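Local coordinates for putative beta-lactamase-inhibitor-like PepSY-like domain-containing protein (Bacteroides vulgatus ATCC 8482, PDB 3ELG) that is of unknown function but adopts a fold like that of beta-lactamase inhibitor protein and is probably a periplasmic member of the PepSY-like family, at residues N11-P14 / V15-E19; V47-A50 / D51-L55; K71-P74 / S75-P79. All coordinates share one frame; numbering follows the deposited sequence.

In the fold
From the N terminus the three contacts follow one another in series; none nests in or crosses another. Interaction 1 (11-14 with 15-19) turns the loop after strand 5-7 into helix 15-24. Interaction 2 (47-50 with 51-55) closes the tight hairpin between strands 43-49 and 54-57, neighbours in the antiparallel sheet. Interaction 3 (71-74 with 75-79) shapes the loop that runs from strand 63-67 to helix 80-89. Interactions 1 and 2 touch through Leu13 CD2 and Val47 CG2, 3.7 Å apart, which packs the first helix start on the sheet. Interaction 3 stays about 6 Å from interaction 2 between nearest atoms, but Phe25 and helix 15-24 bridge to it.

Interaction 1 (N11-P14 / V15-E19); sequences NKLP and VAARE
A bend at chi3 (-89°), following a chi2 that is fully extended, swings the guanidinium of Arg18 back along the chain to the carbonyl of Leu13. There NE and NH2 grip one atom, Leu13 O, side-on. The shorter bond joins Arg18 NH2 to Leu13 O at 2.7 Å and runs almost straight along the C=O axis. Arg18 NE stands 3.1 Å from Leu13 O, above the carbonyl plane, and its bond is more bent. Leu13 O itself lies close to the guanidinium plane, so the two bonds together fix how that group is rotated. Over the centre of one guanidinium face of Arg18 sits Asn11 CA, 3.8 Å above the plane. Arginine suits this place because its long chain can reach back five residues and still offer two donors to a single acceptor.

This is the start of helix 15-24, with Pro14 at the N-cap position. A proline fits there: its ring restricts phi, and its missing N-H costs nothing before the first helical turn. Its carbonyl takes up the helical pattern, since Pro14 O accepts from Arg18 N at 3.2 Å and more weakly from Ala17 N.

Leu13 and Ala17, both buried, meet on the apolar side. Leu13, with CG placed beside its backbone N (chi1 -79°), brings CD2 to within 4.1 Å of Ala17 CB, while Pro14 CD lies 4.3 Å from Ala17 CB. Alanine is small enough for the helix to come close to the preceding loop at this point. Beyond the turn, Leu13 and Pro14 both pack on Tyr45, seating the helix start against strand 43-49; on the loop side, Asn11 N is hydrogen-bonded to Asp9 OD1.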
ATOM      1  N   ASN A  11     -17.646   8.071   1.642  1.00 18.40           N
ATOM      2  CA  ASN A  11     -18.759   7.101   1.761  1.00 19.77           C
ATOM      3  C   ASN A  11     -18.788   6.152   0.572  1.00 19.48           C
ATOM      4  O   ASN A  11     -19.527   5.164   0.552  1.00 20.06           O
ATOM      5  CB  ASN A  11     -20.121   7.810   1.871  1.00 22.05           C
ATOM      6  CG  ASN A  11     -20.320   8.501   3.194  1.00 27.47           C
ATOM      7  OD1 ASN A  11     -20.476   9.717   3.233  1.00 42.86           O
ATOM      8  ND2 ASN A  11     -20.350   7.745   4.277  1.00 22.55           N
ATOM      9  N   LYS A  12     -18.002   6.497  -0.446  1.00 19.20           N
ATOM     10  CA  LYS A  12     -17.897   5.711  -1.659  1.00 18.01           C
ATOM     11  C   LYS A  12     -16.807   4.636  -1.541  1.00 16.71           C
ATOM     12  O   LYS A  12     -16.735   3.730  -2.368  1.00 18.76           O
ATOM     13  CB  LYS A  12     -17.622   6.593  -2.888  1.00 20.57           C
ATOM     14  CG  LYS A  12     -18.738   7.584  -3.175  1.00 26.03           C
ATOM     15  CD  LYS A  12     -19.999   6.818  -3.469  1.00 27.52           C
ATOM     16  N   LEU A  13     -16.000   4.722  -0.496  1.00 16.94           N
ATOM     17  CA  LEU A  13     -14.968   3.690  -0.237  1.00 14.88           C
ATOM     18  C   LEU A  13     -15.598   2.567   0.580  1.00 16.23           C
ATOM     19  O   LEU A  13     -16.442   2.829   1.450  1.00 17.05           O
ATOM     20  CB  LEU A  13     -13.816   4.208   0.615  1.00 18.49           C
ATOM     21  CG  LEU A  13     -12.709   5.044   0.025  1.00 18.19           C
ATOM     22  CD1 LEU A  13     -11.873   5.719   1.167  1.00 16.80           C
ATOM     23  CD2 LEU A  13     -11.839   4.133  -0.889  1.00 16.79           C
ATOM     24  N   PRO A  14     -15.137   1.323   0.391  1.00 14.58           N
ATOM     25  CA  PRO A  14     -15.567   0.248   1.308  1.00 16.00           C
ATOM     26  C   PRO A  14     -15.266   0.609   2.721  1.00 16.06           C
ATOM     27  O   PRO A  14     -14.295   1.309   3.000  1.00 15.00           O
ATOM     28  CB  PRO A  14     -14.732  -0.969   0.876  1.00 15.95           C
ATOM     29  CG  PRO A  14     -14.344  -0.610  -0.622  1.00 16.96           C
ATOM     30  CD  PRO A  14     -14.176   0.849  -0.627  1.00 16.83           C
ATOM     31  N   VAL A  15     -16.132   0.154   3.601  1.00 16.71           N
ATOM     32  CA  VAL A  15     -15.983   0.469   5.014  1.00 15.22           C
ATOM     33  C   VAL A  15     -14.600   0.108   5.500  1.00 15.19           C
ATOM     34  O   VAL A  15     -13.984   0.832   6.307  1.00 14.81           O
ATOM     35  CB  VAL A  15     -17.052  -0.215   5.844  1.00 16.53           C
ATOM     36  CG1 VAL A  15     -16.662  -0.151   7.330  1.00 20.70           C
ATOM     37  CG2 VAL A  15     -18.444   0.470   5.562  1.00 16.38           C
ATOM     38  N   ALA A  16     -14.097  -1.025   5.042  1.00 14.74           N
ATOM     39  CA  ALA A  16     -12.801  -1.514   5.561  1.00 15.15           C
ATOM     40  C   ALA A  16     -11.656  -0.544   5.216  1.00 16.57           C
ATOM     41  O   ALA A  16     -10.693  -0.405   5.983  1.00 15.15           O
ATOM     42  CB  ALA A  16     -12.512  -2.909   5.055  1.00 18.70           C
ATOM     43  N   ALA A  17     -11.784   0.111   4.061  1.00 13.68           N
ATOM     44  CA  ALA A  17     -10.759   1.080   3.599  1.00 12.31           C
ATOM     45  C   ALA A  17     -10.854   2.341   4.442  1.00 12.41           C
ATOM     46  O   ALA A  17      -9.830   2.891   4.884  1.00 14.45           O
ATOM     47  CB  ALA A  17     -10.926   1.404   2.089  1.00 12.12           C
ATOM     48  N   ARG A  18     -12.085   2.743   4.734  1.00 16.04           N
ATOM     49  CA  ARG A  18     -12.312   3.951   5.546  1.00 16.44           C
ATOM     50  C   ARG A  18     -11.733   3.726   6.928  1.00 15.98           C
ATOM     51  O   ARG A  18     -11.076   4.591   7.496  1.00 17.03           O
ATOM     52  CB  ARG A  18     -13.796   4.306   5.621  1.00 17.93           C
ATOM     53  CG  ARG A  18     -14.252   5.269   4.616  1.00 23.81           C
ATOM     54  CD  ARG A  18     -15.770   5.494   4.826  1.00 20.19           C
ATOM     55  NE  ARG A  18     -16.487   4.502   4.038  1.00 20.86           N
ATOM     56  CZ  ARG A  18     -17.787   4.250   4.148  1.00 23.00           C
ATOM     57  NH1 ARG A  18     -18.507   4.863   5.079  1.00 23.26           N
ATOM     58  NH2 ARG A  18     -18.348   3.383   3.335  1.00 23.90           N
ATOM     59  N   GLU A  19     -11.955   2.528   7.461  0.50 13.88           N
ATOM     60  CA  GLU A  19     -11.476   2.204   8.813  0.50 14.88           C
ATOM     61  C   GLU A  19      -9.942   2.184   8.840  0.50 14.22           C
ATOM     62  O   GLU A  19      -9.298   2.706   9.778  0.50 15.05           O
ATOM     63  CB  GLU A  19     -12.044   0.866   9.295  0.50 15.42           C
ATOM     64  CG  GLU A  19     -13.553   0.872   9.566  0.50 22.39           C
ATOM     65  CD  GLU A  19     -14.008   1.697  10.785  0.50 24.80           C
ATOM     66  OE1 GLU A  19     -13.169   2.229  11.554  0.50 22.30           O
ATOM     67  OE2 GLU A  19     -15.240   1.797  10.971  0.50 24.57           O
TER

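Interaction 2 (V47-A50 / D51-L55); sequences VKLA and DGIEL
Lys48 and Glu54 meet across the hairpin through a salt bridge, with Lys48 NZ 2.6 Å from Glu54 OE2 in the lysine conformer described here. The carboxylate uses the anti lone pair of OE2, the one turned away from its other oxygen. The lysine leaves its strand with CG anti to the backbone N (chi1 180°), then bends at chi2 and chi3, which folds its end over the neighbouring strand. Lys48 NZ also donates to Gly52 O, 3.1 Å away, so in this conformer one group ties the glutamate to the turn. A lysine suits the task because it has both the reach and several N-H bonds to share. Glu54 OE2 has a second partner in Lys69, an arrangement that would be expected to favour its charged form.

Away from the salt bridge, toward the buried side, Leu49 CD1 lies 3.7 Å from Ile53 CG2 and 4.1 Å from Leu55 CD1. These branched apolar residues are buried, and Leu49 also packs on Phe25 and Val30.

The backbone sets both groups in place. Val47 and Leu55 form a hydrogen-bonded antiparallel pair linked in both directions. Lys48 and Glu54, the adjacent non-hydrogen-bonded pair, are directly opposed across the strands, and so have their side chains on one face. Leu49 N donates to Ile53 O at 2.8 Å, and Gly52 N to Leu49 O at 2.9 Å. Gly52 has positive phi (102°), a region glycine enters readily because it lacks a CB. Asp51 OD1 accepts from Ile53 N at 3.1 Å, closing an Asx turn that would be expected to stiffen the corner.

The type I turn from Leu49 to Gly52, with Gly52 as a G1 bulge, makes this a 3:5 beta hairpin within the antiparallel sheet of the BLIP-like fold.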
ATOM      1  N   VAL A  47      -6.513   5.858  -3.650  1.00 13.90           N
ATOM      2  CA  VAL A  47      -6.808   6.985  -2.771  1.00 15.09           C
ATOM      3  C   VAL A  47      -5.614   7.863  -2.547  1.00 15.96           C
ATOM      4  O   VAL A  47      -4.566   7.395  -2.187  1.00 15.79           O
ATOM      5  CB  VAL A  47      -7.289   6.439  -1.390  1.00 15.12           C
ATOM      6  CG1 VAL A  47      -7.631   7.594  -0.459  1.00 19.35           C
ATOM      7  CG2 VAL A  47      -8.480   5.455  -1.575  1.00 15.97           C
ATOM      8  N   LYS A  48      -5.786   9.160  -2.780  0.50 13.37           N
ATOM      9  CA  LYS A  48      -4.779  10.150  -2.451  0.50 13.31           C
ATOM     10  C   LYS A  48      -5.178  10.802  -1.148  0.50 12.08           C
ATOM     11  O   LYS A  48      -6.350  11.218  -0.981  0.50  9.20           O
ATOM     12  CB  LYS A  48      -4.718  11.221  -3.551  0.50 11.76           C
ATOM     13  CG  LYS A  48      -3.715  12.304  -3.332  0.50 15.44           C
ATOM     14  CD  LYS A  48      -2.326  11.742  -3.278  0.50 13.41           C
ATOM     15  CE  LYS A  48      -1.588  11.832  -4.585  0.50 16.38           C
ATOM     16  NZ  LYS A  48      -0.107  11.903  -4.320  0.50 16.43           N
ATOM     17  N   LEU A  49      -4.234  10.828  -0.207  1.00 11.78           N
ATOM     18  CA  LEU A  49      -4.435  11.563   1.034  1.00 11.37           C
ATOM     19  C   LEU A  49      -3.918  13.005   0.857  1.00 12.67           C
ATOM     20  O   LEU A  49      -3.090  13.257  -0.015  1.00 13.86           O
ATOM     21  CB  LEU A  49      -3.718  10.869   2.174  1.00 13.59           C
ATOM     22  CG  LEU A  49      -4.124   9.427   2.383  1.00 13.12           C
ATOM     23  CD1 LEU A  49      -3.361   8.851   3.670  1.00 16.66           C
ATOM     24  CD2 LEU A  49      -5.652   9.209   2.489  1.00 14.98           C
ATOM     25  N   ALA A  50      -4.415  13.908   1.690  1.00 15.06           N
ATOM     26  CA  ALA A  50      -4.145  15.333   1.518  1.00 13.75           C
ATOM     27  C   ALA A  50      -2.659  15.648   1.675  1.00 16.89           C
ATOM     28  O   ALA A  50      -2.154  16.610   1.094  1.00 16.12           O
ATOM     29  CB  ALA A  50      -5.009  16.197   2.505  1.00 16.19           C
ATOM     30  N   ASP A  51      -1.970  14.826   2.445  1.00 15.30           N
ATOM     31  CA  ASP A  51      -0.530  14.947   2.648  1.00 15.57           C
ATOM     32  C   ASP A  51       0.341  14.289   1.581  1.00 16.41           C
ATOM     33  O   ASP A  51       1.580  14.320   1.640  1.00 17.44           O
ATOM     34  CB  ASP A  51      -0.131  14.468   4.060  1.00 18.75           C
ATOM     35  CG  ASP A  51      -0.167  12.971   4.232  1.00 22.71           C
ATOM     36  OD1 ASP A  51      -0.591  12.252   3.307  1.00 16.57           O
ATOM     37  OD2 ASP A  51       0.204  12.518   5.352  1.00 21.01           O
ATOM     38  N   GLY A  52      -0.310  13.717   0.586  1.00 15.85           N
ATOM     39  CA  GLY A  52       0.389  13.155  -0.572  1.00 14.37           C
ATOM     40  C   GLY A  52       0.520  11.636  -0.554  1.00 14.12           C
ATOM     41  O   GLY A  52       0.872  11.009  -1.542  1.00 15.18           O
ATOM     42  N   ILE A  53       0.273  11.026   0.604  1.00 13.86           N
ATOM     43  CA  ILE A  53       0.296   9.566   0.670  1.00 14.66           C
ATOM     44  C   ILE A  53      -0.715   8.958  -0.303  1.00 15.23           C
ATOM     45  O   ILE A  53      -1.804   9.496  -0.474  1.00 14.07           O
ATOM     46  CB  ILE A  53       0.073   9.055   2.125  1.00 13.71           C
ATOM     47  CG1 ILE A  53       1.271   9.452   3.022  1.00 15.60           C
ATOM     48  CG2 ILE A  53      -0.185   7.542   2.191  1.00 15.13           C
ATOM     49  CD1 ILE A  53       1.018   9.137   4.488  1.00 16.41           C
ATOM     50  N   GLU A  54      -0.368   7.799  -0.901  1.00 13.51           N
ATOM     51  CA  GLU A  54      -1.255   7.139  -1.863  1.00 12.27           C
ATOM     52  C   GLU A  54      -1.445   5.711  -1.402  1.00 13.84           C
ATOM     53  O   GLU A  54      -0.475   5.004  -1.067  1.00 15.98           O
ATOM     54  CB  GLU A  54      -0.624   7.174  -3.269  1.00 15.57           C
ATOM     55  CG  GLU A  54      -0.420   8.570  -3.755  1.00 18.06           C
ATOM     56  CD  GLU A  54       0.254   8.634  -5.117  1.00 34.30           C
ATOM     57  OE1 GLU A  54       0.404   7.582  -5.751  1.00 33.43           O
ATOM     58  OE2 GLU A  54       0.650   9.744  -5.530  1.00 35.32           O
ATOM     59  N   LEU A  55      -2.699   5.325  -1.348  1.00 15.09           N
ATOM     60  CA  LEU A  55      -3.124   3.972  -0.950  1.00 14.36           C
ATOM     61  C   LEU A  55      -3.948   3.374  -2.050  1.00 16.08           C
ATOM     62  O   LEU A  55      -4.671   4.064  -2.738  1.00 20.81           O
ATOM     63  CB  LEU A  55      -3.957   4.084   0.328  1.00 15.10           C
ATOM     64  CG  LEU A  55      -3.360   4.875   1.478  1.00 15.27           C
ATOM     65  CD1 LEU A  55      -4.352   5.006   2.646  1.00 17.80           C
ATOM     66  CD2 LEU A  55      -2.014   4.246   1.966  1.00 14.33           C
TER

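Interaction 3 (K71-P74 / S75-P79); sequences KSVP and STFIP
Apolar contact dominates where Pro74 and Phe77 extend alongside each other in the same direction. Pro74 CB, CG and CD all gather against the CD2 and CE2 corner of the phenyl ring, with Pro74 CB 3.8 Å from Phe77 CD2 and Pro74 CG 4.0 Å from Phe77 CE2. Phe77 is set there by a chi1 of -70°, which puts CG beside its own backbone N and turns the ring back toward the proline. Within 75-79, Thr76 CG2 packs over the centre of one face of the Phe77 ring, 3.9 Å above its plane. In the conformer described, Val73 comes in at about a right angle to the phenylalanine, Val73 CG1 lying 4.0 Å from Phe77 CB and 4.4 Å from Ile78 CG1. Branched valine and compact, rigid proline suit these neighbouring places, one beside the phenylalanine stem and the other against the ring.

A single hydrogen bond crosses between the segments: Phe77 N donates to Pro74 O at 3.1 Å. With Ile78 N bonding to Ser75 O, this gives the i to i+3 spacing of the 3-10 turn at 75-77. Pro74, with phi near -54°, can precede such a turn without loss, as it has no N-H to place.

Aromatic contacts extend the group outward. Phe77 meets Trp63 edge-to-face and also touches the His24 ring, while Met20 of helix 15-24 packs on it. Pro74 and Phe77 both touch Phe25.

The mainly hydrophobic chemistry is consistent with the loop leading to helix 80-89 being settled mainly by burial of Val73 and Phe77, with the backbone bond setting the turn.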
ATOM      1  N   LYS A  71       8.388   8.956   3.560  1.00 22.16           N
ATOM      2  CA  LYS A  71       8.315   8.509   4.934  1.00 19.74           C
ATOM      3  C   LYS A  71       8.153   7.005   4.954  1.00 20.07           C
ATOM      4  O   LYS A  71       7.777   6.407   3.969  1.00 17.09           O
ATOM      5  CB  LYS A  71       7.160   9.178   5.668  1.00 22.24           C
ATOM      6  CG  LYS A  71       7.279  10.716   5.751  1.00 26.65           C
ATOM      7  CD  LYS A  71       6.166  11.314   6.625  1.00 34.12           C
ATOM      8  N   SER A  72       8.390   6.453   6.131  1.00 19.23           N
ATOM      9  CA  SER A  72       8.320   5.014   6.369  1.00 19.12           C
ATOM     10  C   SER A  72       6.876   4.533   6.428  1.00 19.08           C
ATOM     11  O   SER A  72       6.014   5.135   7.058  1.00 19.31           O
ATOM     12  CB  SER A  72       8.990   4.634   7.700  1.00 23.11           C
ATOM     13  OG  SER A  72      10.372   4.895   7.654  1.00 33.31           O
ATOM     14  N   VAL A  73       6.663   3.373   5.828  0.50 17.57           N
ATOM     15  CA  VAL A  73       5.426   2.640   5.985  0.50 16.05           C
ATOM     16  C   VAL A  73       5.197   2.293   7.468  0.50 16.08           C
ATOM     17  O   VAL A  73       6.103   1.797   8.155  0.50 14.50           O
ATOM     18  CB  VAL A  73       5.488   1.333   5.140  0.50 13.79           C
ATOM     19  CG1 VAL A  73       4.260   0.422   5.380  0.50 13.94           C
ATOM     20  CG2 VAL A  73       5.663   1.675   3.646  0.50 12.74           C
ATOM     21  N   PRO A  74       3.985   2.534   7.980  1.00 18.07           N
ATOM     22  CA  PRO A  74       3.786   2.030   9.347  1.00 17.73           C
ATOM     23  C   PRO A  74       4.111   0.537   9.496  1.00 17.05           C
ATOM     24  O   PRO A  74       3.710  -0.294   8.684  1.00 18.31           O
ATOM     25  CB  PRO A  74       2.303   2.332   9.600  1.00 18.82           C
ATOM     26  CG  PRO A  74       2.001   3.476   8.755  1.00 22.17           C
ATOM     27  CD  PRO A  74       2.795   3.233   7.477  1.00 20.61           C
ATOM     28  N   SER A  75       4.847   0.221  10.552  1.00 18.87           N
ATOM     29  CA  SER A  75       5.455  -1.107  10.685  1.00 19.79           C
ATOM     30  C   SER A  75       4.421  -2.233  10.779  1.00 20.19           C
ATOM     31  O   SER A  75       4.703  -3.387  10.463  1.00 20.87           O
ATOM     32  CB  SER A  75       6.403  -1.141  11.895  1.00 23.01           C
ATOM     33  OG  SER A  75       5.646  -0.995  13.067  1.00 28.48           O
ATOM     34  N   THR A  76       3.208  -1.893  11.171  1.00 19.96           N
ATOM     35  CA  THR A  76       2.164  -2.907  11.341  1.00 20.51           C
ATOM     36  C   THR A  76       1.843  -3.652  10.042  1.00 21.08           C
ATOM     37  O   THR A  76       1.334  -4.767  10.030  1.00 20.65           O
ATOM     38  CB  THR A  76       0.882  -2.280  11.952  1.00 24.23           C
ATOM     39  OG1 THR A  76      -0.026  -3.320  12.323  1.00 26.67           O
ATOM     40  CG2 THR A  76       0.236  -1.335  10.963  1.00 18.47           C
ATOM     41  N   PHE A  77       2.154  -2.999   8.937  1.00 17.54           N
ATOM     42  CA  PHE A  77       1.801  -3.488   7.610  1.00 15.86           C
ATOM     43  C   PHE A  77       2.841  -4.490   7.049  1.00 17.08           C
ATOM     44  O   PHE A  77       2.605  -5.205   6.054  1.00 18.64           O
ATOM     45  CB  PHE A  77       1.662  -2.317   6.652  1.00 17.22           C
ATOM     46  CG  PHE A  77       0.424  -1.430   6.926  1.00 15.00           C
ATOM     47  CD1 PHE A  77      -0.854  -1.956   6.842  1.00 16.87           C
ATOM     48  CD2 PHE A  77       0.585  -0.103   7.234  1.00 22.36           C
ATOM     49  CE1 PHE A  77      -1.953  -1.157   7.098  1.00 14.06           C
ATOM     50  CE2 PHE A  77      -0.524   0.710   7.464  1.00 19.42           C
ATOM     51  CZ  PHE A  77      -1.791   0.174   7.393  1.00 19.79           C
ATOM     52  N   ILE A  78       3.996  -4.496   7.694  1.00 16.69           N
ATOM     53  CA  ILE A  78       5.148  -5.308   7.252  1.00 14.50           C
ATOM     54  C   ILE A  78       5.118  -6.623   8.015  1.00 15.02           C
ATOM     55  O   ILE A  78       5.197  -6.649   9.274  1.00 16.24           O
ATOM     56  CB  ILE A  78       6.505  -4.557   7.416  1.00 15.11           C
ATOM     57  CG1 ILE A  78       6.447  -3.220   6.682  1.00 17.66           C
ATOM     58  CG2 ILE A  78       7.621  -5.427   6.865  1.00 15.72           C
ATOM     59  CD1 ILE A  78       7.688  -2.417   6.840  1.00 24.18           C
ATOM     60  N   PRO A  79       4.972  -7.759   7.302  1.00 15.70           N
ATOM     61  CA  PRO A  79       5.004  -9.016   8.056  1.00 18.03           C
ATOM     62  C   PRO A  79       6.287  -9.202   8.866  1.00 15.85           C
ATOM     63  O   PRO A  79       7.365  -8.780   8.457  1.00 17.04           O
ATOM     64  CB  PRO A  79       4.883 -10.092   6.972  1.00 18.56           C
ATOM     65  CG  PRO A  79       4.243  -9.453   5.857  1.00 17.80           C
ATOM     66  CD  PRO A  79       4.640  -7.984   5.885  1.00 14.57           C
TER